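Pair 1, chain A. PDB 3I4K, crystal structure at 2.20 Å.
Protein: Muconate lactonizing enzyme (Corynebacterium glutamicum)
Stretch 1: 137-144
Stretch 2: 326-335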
# COMPACT_ATOMS: atom_id res chain seq x y z
N LYS A 137 13.01 -15.95 -3.72
CA LYS A 137 12.57 -16.93 -4.72
C LYS A 137 11.08 -17.21 -4.54
O LYS A 137 10.57 -17.21 -3.41
CB LYS A 137 13.36 -18.23 -4.58
CG LYS A 137 13.04 -19.01 -3.33
CD LYS A 137 13.85 -20.30 -3.26
CE LYS A 137 13.49 -21.10 -2.01
NZ LYS A 137 14.11 -22.45 -2.00
N VAL A 138 10.38 -17.45 -5.64
CA VAL A 138 8.95 -17.71 -5.60
C VAL A 138 8.57 -18.99 -6.34
O VAL A 138 9.33 -19.48 -7.18
CB VAL A 138 8.15 -16.54 -6.24
CG1 VAL A 138 8.39 -15.25 -5.46
CG2 VAL A 138 8.56 -16.35 -7.70
N ASP A 139 7.41 -19.53 -6.03
CA ASP A 139 6.95 -20.71 -6.73
C ASP A 139 6.36 -20.25 -8.05
O ASP A 139 5.88 -19.11 -8.17
CB ASP A 139 5.91 -21.47 -5.90
CG ASP A 139 6.53 -22.13 -4.68
OD1 ASP A 139 7.59 -22.77 -4.83
OD2 ASP A 139 5.96 -22.01 -3.58
N VAL A 140 6.42 -21.11 -9.06
CA VAL A 140 5.91 -20.77 -10.37
C VAL A 140 4.96 -21.83 -10.90
O VAL A 140 5.31 -23.01 -10.99
CB VAL A 140 7.07 -20.56 -11.38
CG1 VAL A 140 6.52 -20.18 -12.76
CG2 VAL A 140 8.00 -19.47 -10.87
N THR A 141 3.75 -21.39 -11.22
CA THR A 141 2.72 -22.26 -11.78
C THR A 141 2.90 -22.15 -13.29
O THR A 141 3.06 -21.05 -13.82
CB THR A 141 1.30 -21.76 -11.41
OG1 THR A 141 1.12 -21.79 -9.99
CG2 THR A 141 0.24 -22.63 -12.07
N TRP A 142 2.89 -23.29 -13.98
CA TRP A 142 3.04 -23.28 -15.44
C TRP A 142 1.67 -23.32 -16.10
O TRP A 142 0.86 -24.20 -15.81
CB TRP A 142 3.91 -24.46 -15.90
CG TRP A 142 4.09 -24.55 -17.41
CD1 TRP A 142 3.45 -25.42 -18.26
CD2 TRP A 142 4.92 -23.72 -18.23
NE1 TRP A 142 3.83 -25.17 -19.56
CE2 TRP A 142 4.73 -24.13 -19.58
CE3 TRP A 142 5.80 -22.66 -17.97
CZ2 TRP A 142 5.39 -23.52 -20.65
CZ3 TRP A 142 6.47 -22.05 -19.05
CH2 TRP A 142 6.25 -22.49 -20.38
N ALA A 143 1.42 -22.36 -16.99
CA ALA A 143 0.14 -22.29 -17.69
C ALA A 143 0.25 -22.83 -19.12
O ALA A 143 1.18 -22.51 -19.85
CB ALA A 143 -0.36 -20.85 -17.72
N LEU A 144 -0.70 -23.67 -19.50
CA LEU A 144 -0.73 -24.21 -20.84
C LEU A 144 -1.85 -23.52 -21.60
O LEU A 144 -2.95 -23.36 -21.07
CB LEU A 144 -1.02 -25.72 -20.82
CG LEU A 144 -0.00 -26.70 -20.25
CD1 LEU A 144 -0.08 -26.70 -18.73
CD2 LEU A 144 -0.30 -28.10 -20.79
N TYR A 326 0.22 -16.82 -2.58
CA TYR A 326 -0.19 -17.97 -3.36
C TYR A 326 0.72 -18.25 -4.55
O TYR A 326 0.25 -18.57 -5.65
CB TYR A 326 -1.64 -17.76 -3.82
CG TYR A 326 -2.29 -18.98 -4.42
CD1 TYR A 326 -2.35 -20.17 -3.70
CD2 TYR A 326 -2.83 -18.95 -5.70
CE1 TYR A 326 -2.94 -21.29 -4.24
CE2 TYR A 326 -3.43 -20.07 -6.25
CZ TYR A 326 -3.48 -21.24 -5.51
OH TYR A 326 -4.11 -22.35 -6.04
N GLY A 327 2.03 -18.15 -4.34
CA GLY A 327 2.95 -18.40 -5.42
C GLY A 327 2.72 -17.44 -6.58
O GLY A 327 2.07 -16.41 -6.42
N THR A 328 3.25 -17.80 -7.75
CA THR A 328 3.13 -16.96 -8.95
C THR A 328 3.02 -17.84 -10.20
O THR A 328 2.99 -19.07 -10.12
CB THR A 328 4.39 -16.10 -9.15
OG1 THR A 328 5.43 -16.92 -9.72
CG2 THR A 328 4.90 -15.53 -7.82
N GLU A 329 2.96 -17.19 -11.35
CA GLU A 329 2.91 -17.85 -12.66
C GLU A 329 3.78 -16.97 -13.55
O GLU A 329 3.47 -16.74 -14.72
CB GLU A 329 1.48 -17.91 -13.21
CG GLU A 329 0.73 -16.59 -13.15
CD GLU A 329 -0.52 -16.57 -14.02
OE1 GLU A 329 -1.10 -17.65 -14.28
OE2 GLU A 329 -0.92 -15.46 -14.44
N LEU A 330 4.86 -16.45 -12.98
CA LEU A 330 5.77 -15.57 -13.70
C LEU A 330 6.77 -16.37 -14.54
O LEU A 330 7.96 -16.42 -14.23
CB LEU A 330 6.50 -14.65 -12.71
CG LEU A 330 5.59 -13.66 -11.99
CD1 LEU A 330 6.39 -12.89 -10.95
CD2 LEU A 330 4.98 -12.69 -13.00
N PHE A 331 6.25 -16.98 -15.60
CA PHE A 331 7.01 -17.82 -16.51
C PHE A 331 7.15 -17.19 -17.89
O PHE A 331 7.75 -17.79 -18.79
CB PHE A 331 6.31 -19.17 -16.64
CG PHE A 331 4.93 -19.07 -17.24
CD1 PHE A 331 4.76 -18.94 -18.62
CD2 PHE A 331 3.80 -19.10 -16.43
CE1 PHE A 331 3.48 -18.82 -19.18
CE2 PHE A 331 2.52 -18.98 -16.97
CZ PHE A 331 2.36 -18.85 -18.35
N GLY A 332 6.59 -16.00 -18.06
CA GLY A 332 6.65 -15.31 -19.33
C GLY A 332 7.91 -15.56 -20.14
O GLY A 332 7.84 -16.11 -21.25
N PRO A 333 9.09 -15.19 -19.61
CA PRO A 333 10.39 -15.37 -20.27
C PRO A 333 10.59 -16.74 -20.90
O PRO A 333 11.18 -16.85 -21.98
CB PRO A 333 11.38 -15.09 -19.14
CG PRO A 333 10.67 -14.03 -18.34
CD PRO A 333 9.27 -14.59 -18.27
N GLN A 334 10.08 -17.78 -20.24
CA GLN A 334 10.21 -19.14 -20.75
C GLN A 334 9.38 -19.42 -21.99
O GLN A 334 9.75 -20.24 -22.83
CB GLN A 334 9.84 -20.15 -19.67
CG GLN A 334 10.79 -20.17 -18.48
CD GLN A 334 10.56 -21.38 -17.59
OE1 GLN A 334 9.47 -21.58 -17.04
NE2 GLN A 334 11.60 -22.20 -17.45
N LEU A 335 8.25 -18.72 -22.11
CA LEU A 335 7.35 -18.91 -23.25
C LEU A 335 7.94 -18.29 -24.52
O LEU A 335 7.59 -18.68 -25.63
CB LEU A 335 5.99 -18.29 -22.95
CG LEU A 335 4.84 -18.63 -23.90
CD1 LEU A 335 4.59 -20.12 -23.85
CD2 LEU A 335 3.59 -17.86 -23.50
O HOH W 1 2.57 -20.96 -7.71

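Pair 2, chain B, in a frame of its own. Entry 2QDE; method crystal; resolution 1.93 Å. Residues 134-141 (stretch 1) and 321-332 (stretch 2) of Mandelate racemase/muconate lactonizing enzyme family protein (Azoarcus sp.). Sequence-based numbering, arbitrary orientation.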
# COMPACT_ATOMS: atom_id res chain seq x y z
N ARG B 134 26.18 29.20 -20.68
CA ARG B 134 25.10 29.37 -21.64
C ARG B 134 24.12 28.22 -21.49
O ARG B 134 24.48 27.13 -21.04
CB ARG B 134 25.64 29.46 -23.06
CG ARG B 134 26.35 28.22 -23.55
CD ARG B 134 26.87 28.46 -24.95
NE ARG B 134 27.45 27.27 -25.54
CZ ARG B 134 27.92 27.20 -26.78
NH1 ARG B 134 27.88 28.28 -27.56
NH2 ARG B 134 28.42 26.06 -27.24
N ILE B 135 22.87 28.48 -21.87
CA ILE B 135 21.80 27.51 -21.73
C ILE B 135 21.28 27.00 -23.06
O ILE B 135 20.73 27.76 -23.86
CB ILE B 135 20.62 28.17 -20.98
CG1 ILE B 135 21.15 28.85 -19.71
CG2 ILE B 135 19.54 27.14 -20.67
CD1 ILE B 135 20.19 29.87 -19.13
N PRO B 136 21.42 25.69 -23.32
CA PRO B 136 20.93 25.12 -24.58
C PRO B 136 19.40 25.16 -24.59
O PRO B 136 18.75 24.81 -23.60
CB PRO B 136 21.49 23.70 -24.56
CG PRO B 136 21.56 23.38 -23.09
CD PRO B 136 22.10 24.66 -22.50
N LEU B 137 18.83 25.59 -25.71
CA LEU B 137 17.39 25.72 -25.83
C LEU B 137 16.72 24.84 -26.88
O LEU B 137 17.35 24.38 -27.84
CB LEU B 137 17.02 27.17 -26.14
CG LEU B 137 17.43 28.27 -25.16
CD1 LEU B 137 17.22 29.64 -25.82
CD2 LEU B 137 16.61 28.15 -23.88
N GLY B 138 15.42 24.65 -26.68
CA GLY B 138 14.58 23.90 -27.59
C GLY B 138 13.48 24.91 -27.87
O GLY B 138 13.42 25.93 -27.19
N LEU B 139 12.60 24.65 -28.84
CA LEU B 139 11.56 25.64 -29.14
C LEU B 139 10.21 25.05 -29.54
O LEU B 139 10.15 24.00 -30.19
CB LEU B 139 12.04 26.56 -30.26
CG LEU B 139 11.80 28.06 -30.12
CD1 LEU B 139 12.62 28.60 -28.95
CD2 LEU B 139 12.19 28.75 -31.42
N VAL B 140 9.14 25.73 -29.15
CA VAL B 140 7.77 25.31 -29.48
C VAL B 140 7.41 25.95 -30.83
O VAL B 140 7.70 27.12 -31.04
CB VAL B 140 6.75 25.82 -28.45
CG1 VAL B 140 5.37 25.24 -28.75
CG2 VAL B 140 7.18 25.44 -27.05
N LEU B 141 6.78 25.20 -31.72
CA LEU B 141 6.42 25.75 -33.02
C LEU B 141 5.00 26.31 -33.08
O LEU B 141 4.13 25.93 -32.29
CB LEU B 141 6.59 24.68 -34.11
CG LEU B 141 7.94 23.95 -34.17
CD1 LEU B 141 7.95 23.01 -35.36
CD2 LEU B 141 9.08 24.96 -34.27
N GLN B 321 21.42 20.81 -16.10
CA GLN B 321 21.71 19.55 -16.80
C GLN B 321 20.87 19.30 -18.05
O GLN B 321 21.22 18.45 -18.87
CB GLN B 321 21.47 18.36 -15.87
CG GLN B 321 22.30 18.30 -14.61
CD GLN B 321 21.83 17.17 -13.71
OE1 GLN B 321 20.74 17.23 -13.13
NE2 GLN B 321 22.64 16.13 -13.60
N PHE B 322 19.78 20.04 -18.19
CA PHE B 322 18.86 19.79 -19.30
C PHE B 322 18.60 20.97 -20.24
O PHE B 322 18.72 22.12 -19.84
CB PHE B 322 17.53 19.33 -18.72
CG PHE B 322 17.68 18.43 -17.53
CD1 PHE B 322 18.10 17.11 -17.69
CD2 PHE B 322 17.45 18.91 -16.24
CE1 PHE B 322 18.29 16.27 -16.58
CE2 PHE B 322 17.63 18.09 -15.12
CZ PHE B 322 18.05 16.77 -15.30
N PRO B 323 18.23 20.68 -21.50
CA PRO B 323 17.94 21.76 -22.45
C PRO B 323 16.68 22.46 -21.96
O PRO B 323 15.80 21.83 -21.38
CB PRO B 323 17.75 21.02 -23.78
CG PRO B 323 17.27 19.65 -23.35
CD PRO B 323 18.15 19.36 -22.16
N GLN B 324 16.60 23.77 -22.19
CA GLN B 324 15.48 24.54 -21.70
C GLN B 324 14.54 25.11 -22.76
O GLN B 324 14.71 24.87 -23.96
CB GLN B 324 16.02 25.65 -20.80
CG GLN B 324 16.88 25.11 -19.66
CD GLN B 324 16.07 24.26 -18.70
OE1 GLN B 324 15.05 24.71 -18.19
NE2 GLN B 324 16.51 23.04 -18.46
N GLU B 325 13.55 25.87 -22.31
CA GLU B 325 12.56 26.42 -23.23
C GLU B 325 12.11 27.83 -22.86
O GLU B 325 10.96 28.21 -23.11
CB GLU B 325 11.35 25.48 -23.24
CG GLU B 325 10.47 25.62 -24.44
CD GLU B 325 9.04 25.22 -24.15
OE1 GLU B 325 8.38 25.94 -23.36
OE2 GLU B 325 8.59 24.18 -24.69
N ASN B 326 13.00 28.61 -22.28
CA ASN B 326 12.70 29.98 -21.87
C ASN B 326 13.04 30.93 -23.02
O ASN B 326 14.12 31.51 -23.04
CB ASN B 326 13.51 30.30 -20.61
CG ASN B 326 13.32 31.74 -20.14
OD1 ASN B 326 12.20 32.21 -19.96
ND2 ASN B 326 14.44 32.42 -19.92
N ALA B 327 12.12 31.09 -23.98
CA ALA B 327 12.38 31.95 -25.14
C ALA B 327 11.25 32.91 -25.51
O ALA B 327 10.97 33.12 -26.70
CB ALA B 327 12.73 31.07 -26.35
N GLY B 328 10.62 33.51 -24.51
CA GLY B 328 9.53 34.44 -24.75
C GLY B 328 9.81 35.49 -25.81
O GLY B 328 8.99 35.69 -26.70
N PRO B 329 10.97 36.18 -25.75
CA PRO B 329 11.33 37.21 -26.72
C PRO B 329 11.32 36.75 -28.18
O PRO B 329 10.95 37.52 -29.07
CB PRO B 329 12.72 37.65 -26.26
CG PRO B 329 12.65 37.47 -24.77
CD PRO B 329 11.98 36.10 -24.68
N LEU B 330 11.72 35.51 -28.43
CA LEU B 330 11.75 34.99 -29.80
C LEU B 330 10.34 34.80 -30.36
O LEU B 330 10.12 34.93 -31.56
CB LEU B 330 12.52 33.67 -29.87
CG LEU B 330 13.97 33.68 -29.37
CD1 LEU B 330 14.61 32.31 -29.61
CD2 LEU B 330 14.77 34.75 -30.09
N HIS B 331 9.38 34.49 -29.49
CA HIS B 331 8.01 34.30 -29.93
C HIS B 331 7.36 35.66 -30.17
O HIS B 331 6.66 35.87 -31.16
CB HIS B 331 7.21 33.50 -28.89
CG HIS B 331 7.74 32.12 -28.66
ND1 HIS B 331 8.03 31.64 -27.40
CD2 HIS B 331 8.04 31.12 -29.52
CE1 HIS B 331 8.49 30.40 -27.50
NE2 HIS B 331 8.50 30.06 -28.77
N ILE B 332 7.60 36.61 -29.26
CA ILE B 332 7.03 37.94 -29.41
C ILE B 332 7.53 38.65 -30.66
O ILE B 332 6.76 39.29 -31.39
CB ILE B 332 7.34 38.83 -28.17
CG1 ILE B 332 6.54 38.35 -26.96
CG2 ILE B 332 7.02 40.29 -28.47
CD1 ILE B 332 6.82 39.13 -25.69

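The sharpest difference lies where Phe A331 of pair 1 matches Ala B327 of pair 2. In pair 1 the CA-to-CB bond of Phe A331 points toward the first stretch, and the large ring packs against it. Phe A331 CD1 lies 3.6 Å from Trp A142 CZ3, and Phe A331 CZ lies 3.4 Å from Ala A143 CB. The phenyl ring and the six-membered ring of Trp A142 meet obliquely, with centroids 4.8 Å apart and planes at 53°. In pair 2 the side chain is a single methyl, and the neighbours differ too. Leu B139 matches Trp A142, and its CA-to-CB bond likewise points away while its end comes nearer. Leu B139 CD1 reaches Ala B327 CB at 3.6 Å and Leu B330 CD1 at 4.3 Å. Val B140 replaces Ala A143, and its CG2 lies 3.0 Å from Glu B325 OE2, a very close approach.

The backbone frame is common to both. Fourteen central residues superpose with an RMSD of 0.7 Å. Each pair has a single bridge, Val A140 with Thr A328 and Leu B137 with Gln B324. Two backbone hydrogen bonds flank it. In pair 1, Thr A328 N donates to Asp A139 O (3.0 Å) and Thr A141 N donates to Thr A328 O (2.7 Å). In pair 2, Gln B324 N donates to Pro B136 O (2.8 Å) and Gly B138 N donates to Gln B324 O (2.8 Å). Pro B136 has no amide hydrogen, but this pattern needs only its carbonyl. After the bridge, both second stretches lead into a helix. The buried areas are similar, 552 Å² and 542 Å².

The central side chain of the second stretch is used differently. Thr A328 OG1 donates across the contact to Asp A139 O (2.7 Å), so that carbonyl accepts two bonds from one residue. OG1 also accepts a weak bond from Leu A330 N (3.3 Å). Gln B324 turns its amide back to its own stretch, where NE2 donates to Phe B322 O (2.8 Å). Its CG still packs 3.5 Å from Ile B135 CG2, much as Thr A328 CG2 packs 3.8 Å from Val A138 CB.

Thr A141 matches Gly B138. Water 1 bonds to Thr A141 OG1 (2.8 Å) and donates to Thr A328 O (3.1 Å). Gly B138 offers no such hydroxyl. Farther along, His B331 matches Leu A335, and its NE2 lies 4.1 Å from Leu B139 CG.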